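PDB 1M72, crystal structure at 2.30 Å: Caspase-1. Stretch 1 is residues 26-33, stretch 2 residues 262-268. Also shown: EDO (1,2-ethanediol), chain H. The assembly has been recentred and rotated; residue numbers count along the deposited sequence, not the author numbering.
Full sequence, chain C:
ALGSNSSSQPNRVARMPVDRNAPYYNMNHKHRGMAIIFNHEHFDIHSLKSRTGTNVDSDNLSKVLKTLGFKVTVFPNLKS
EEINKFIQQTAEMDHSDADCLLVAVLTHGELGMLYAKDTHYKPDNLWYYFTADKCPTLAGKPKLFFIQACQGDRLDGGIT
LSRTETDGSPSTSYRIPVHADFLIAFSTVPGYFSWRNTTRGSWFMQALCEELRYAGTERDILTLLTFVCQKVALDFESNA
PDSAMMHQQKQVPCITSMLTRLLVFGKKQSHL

Stretch 1 (26-33) NMNHKHRG
Stretch 2, residues 262-268: LLVFGKK

Long side chains often join remote segments through backbone carbonyls, as residues 26-33 and 262-268 of caspase-1 illustrate. Stretch 1 is loop or turn up to a weakly bonded strand at about 31-33; stretch 2 has no regular helix or strand. The chains run in roughly the same sense, with Met27 CA 6.2 Å from Phe265 CA and Asn28 CA 7.0 Å from Lys268 CA. Phi/psi are -105/36 at Met27, -64/-49 at Arg32 and -60/-43 at Phe265. Arg32, Leu263 and Phe265 are buried, and the contact covers 424 Å².

Two cationic side chains supply the hydrogen bonds. Arg32 (chi1-chi4 t, 103°, m, 157°) donates from NH2 to Phe265 O at 2.5 Å. Its guanidinium is sandwiched between Phe265 CB and, over the opposite face, Lys268 CG. Lys268 (m, -96°, p, t) reaches stretch 1, where NZ donates to His29 O at 2.6 Å. The like charges lie close, Arg32 NH2 to Lys268 NZ being 4.4 Å.

Apolar contact centres on Met27, whose CB points toward stretch 2. With all three chi angles m, its unbranched chain sets SD 3.5 Å from Leu263 CD1 (t, p) and CE 3.4 Å from Phe265 CD1 (m, -58°).

Within stretch 1, Asn28 N donates to Asn26 OD1 (chi1 t) at 2.6 Å. Gly266 (74/-165) has a positive phi that favours glycine.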

# COMPACT_ATOMS: atom_id res chain seq x y z
N ASN C 26 -20.04 0.36 -5.50
CA ASN C 26 -21.13 0.09 -6.43
C ASN C 26 -20.53 0.02 -7.82
O ASN C 26 -20.16 1.02 -8.41
CB ASN C 26 -22.20 1.21 -6.36
CG ASN C 26 -23.15 1.25 -7.59
OD1 ASN C 26 -23.14 0.35 -8.44
ND2 ASN C 26 -23.96 2.31 -7.69
N MET C 27 -20.41 -1.19 -8.34
CA MET C 27 -19.88 -1.39 -9.67
C MET C 27 -21.04 -1.73 -10.60
O MET C 27 -20.88 -2.54 -11.51
CB MET C 27 -18.89 -2.55 -9.69
CG MET C 27 -17.77 -2.39 -8.72
SD MET C 27 -16.81 -0.88 -9.00
CE MET C 27 -15.93 -1.44 -10.46
N ASN C 28 -22.20 -1.11 -10.38
CA ASN C 28 -23.33 -1.40 -11.23
C ASN C 28 -23.80 -0.16 -11.97
O ASN C 28 -25.00 0.04 -12.16
CB ASN C 28 -24.48 -2.02 -10.41
CG ASN C 28 -25.63 -2.54 -11.30
OD1 ASN C 28 -25.40 -3.09 -12.40
ND2 ASN C 28 -26.87 -2.38 -10.83
N HIS C 29 -22.85 0.70 -12.37
CA HIS C 29 -23.16 1.92 -13.13
C HIS C 29 -23.33 1.50 -14.59
O HIS C 29 -23.04 0.36 -14.95
CB HIS C 29 -22.03 2.96 -13.04
CG HIS C 29 -21.88 3.58 -11.68
ND1 HIS C 29 -22.29 4.87 -11.40
CD2 HIS C 29 -21.36 3.09 -10.53
CE1 HIS C 29 -22.02 5.15 -10.14
NE2 HIS C 29 -21.46 4.09 -9.58
N LYS C 30 -23.80 2.42 -15.43
CA LYS C 30 -23.98 2.12 -16.84
C LYS C 30 -22.66 1.66 -17.44
O LYS C 30 -22.60 0.66 -18.16
CB LYS C 30 -24.49 3.38 -17.56
CG LYS C 30 -24.67 3.22 -19.06
CD LYS C 30 -25.10 4.53 -19.78
CE LYS C 30 -25.63 4.16 -21.17
NZ LYS C 30 -25.91 5.35 -22.02
N HIS C 31 -21.57 2.38 -17.17
CA HIS C 31 -20.26 1.95 -17.72
C HIS C 31 -19.28 1.58 -16.65
O HIS C 31 -19.34 2.09 -15.52
CB HIS C 31 -19.61 3.07 -18.53
CG HIS C 31 -20.53 3.65 -19.57
ND1 HIS C 31 -20.90 2.96 -20.71
CD2 HIS C 31 -21.18 4.83 -19.61
CE1 HIS C 31 -21.73 3.70 -21.41
NE2 HIS C 31 -21.92 4.84 -20.77
N ARG C 32 -18.35 0.69 -17.00
CA ARG C 32 -17.26 0.30 -16.09
C ARG C 32 -16.40 1.57 -15.86
O ARG C 32 -16.08 1.95 -14.73
CB ARG C 32 -16.36 -0.73 -16.76
CG ARG C 32 -15.18 -1.13 -15.93
CD ARG C 32 -15.40 -2.50 -15.30
NE ARG C 32 -16.31 -2.48 -14.16
CZ ARG C 32 -16.99 -3.55 -13.74
NH1 ARG C 32 -16.89 -4.74 -14.34
NH2 ARG C 32 -17.77 -3.42 -12.67
N GLY C 33 -16.06 2.23 -16.95
CA GLY C 33 -15.24 3.42 -16.83
C GLY C 33 -14.07 3.37 -17.80
O GLY C 33 -13.86 2.41 -18.55
N LEU C 262 -14.61 -2.80 -0.46
CA LEU C 262 -14.04 -3.89 -1.22
C LEU C 262 -14.40 -3.67 -2.67
O LEU C 262 -15.46 -3.14 -2.98
CB LEU C 262 -14.58 -5.24 -0.74
CG LEU C 262 -14.17 -5.77 0.64
CD1 LEU C 262 -15.06 -6.95 0.95
CD2 LEU C 262 -12.72 -6.24 0.67
N LEU C 263 -13.51 -4.06 -3.55
CA LEU C 263 -13.76 -3.90 -4.97
C LEU C 263 -13.84 -5.23 -5.74
O LEU C 263 -12.85 -5.94 -5.91
CB LEU C 263 -12.69 -2.98 -5.61
CG LEU C 263 -12.68 -2.89 -7.15
CD1 LEU C 263 -14.07 -2.69 -7.72
CD2 LEU C 263 -11.77 -1.78 -7.55
N VAL C 264 -15.05 -5.58 -6.15
CA VAL C 264 -15.30 -6.78 -6.95
C VAL C 264 -15.94 -6.26 -8.23
O VAL C 264 -16.98 -5.61 -8.19
CB VAL C 264 -16.23 -7.72 -6.21
CG1 VAL C 264 -16.86 -8.70 -7.19
CG2 VAL C 264 -15.43 -8.47 -5.13
N PHE C 265 -15.30 -6.49 -9.37
CA PHE C 265 -15.83 -5.98 -10.63
C PHE C 265 -17.23 -6.45 -11.05
O PHE C 265 -18.05 -5.63 -11.50
CB PHE C 265 -14.83 -6.21 -11.78
CG PHE C 265 -13.67 -5.24 -11.77
CD1 PHE C 265 -13.91 -3.86 -11.85
CD2 PHE C 265 -12.35 -5.69 -11.68
CE1 PHE C 265 -12.84 -2.94 -11.82
CE2 PHE C 265 -11.27 -4.80 -11.65
CZ PHE C 265 -11.50 -3.42 -11.72
N GLY C 266 -17.50 -7.75 -10.89
CA GLY C 266 -18.78 -8.30 -11.28
C GLY C 266 -18.78 -8.36 -12.78
O GLY C 266 -17.72 -8.28 -13.37
N LYS C 267 -19.94 -8.53 -13.40
CA LYS C 267 -20.00 -8.55 -14.85
C LYS C 267 -21.02 -7.48 -15.18
O LYS C 267 -22.05 -7.38 -14.52
CB LYS C 267 -20.52 -9.88 -15.40
CG LYS C 267 -20.01 -11.10 -14.69
CD LYS C 267 -20.38 -12.38 -15.45
CE LYS C 267 -19.20 -12.92 -16.25
NZ LYS C 267 -18.05 -13.36 -15.37
N LYS C 268 -20.71 -6.66 -16.16
CA LYS C 268 -21.64 -5.63 -16.58
C LYS C 268 -22.86 -6.36 -17.20
O LYS C 268 -24.01 -6.12 -16.73
CB LYS C 268 -20.95 -4.71 -17.60
CG LYS C 268 -19.65 -4.04 -17.10
CD LYS C 268 -19.90 -2.60 -16.56
CE LYS C 268 -20.80 -2.58 -15.35
NZ LYS C 268 -21.00 -1.24 -14.76
C1 EDO H . -19.29 3.30 -5.92
O1 EDO H . -18.83 3.33 -4.58
C2 EDO H . -18.33 2.54 -6.79
O2 EDO H . -18.44 3.05 -8.10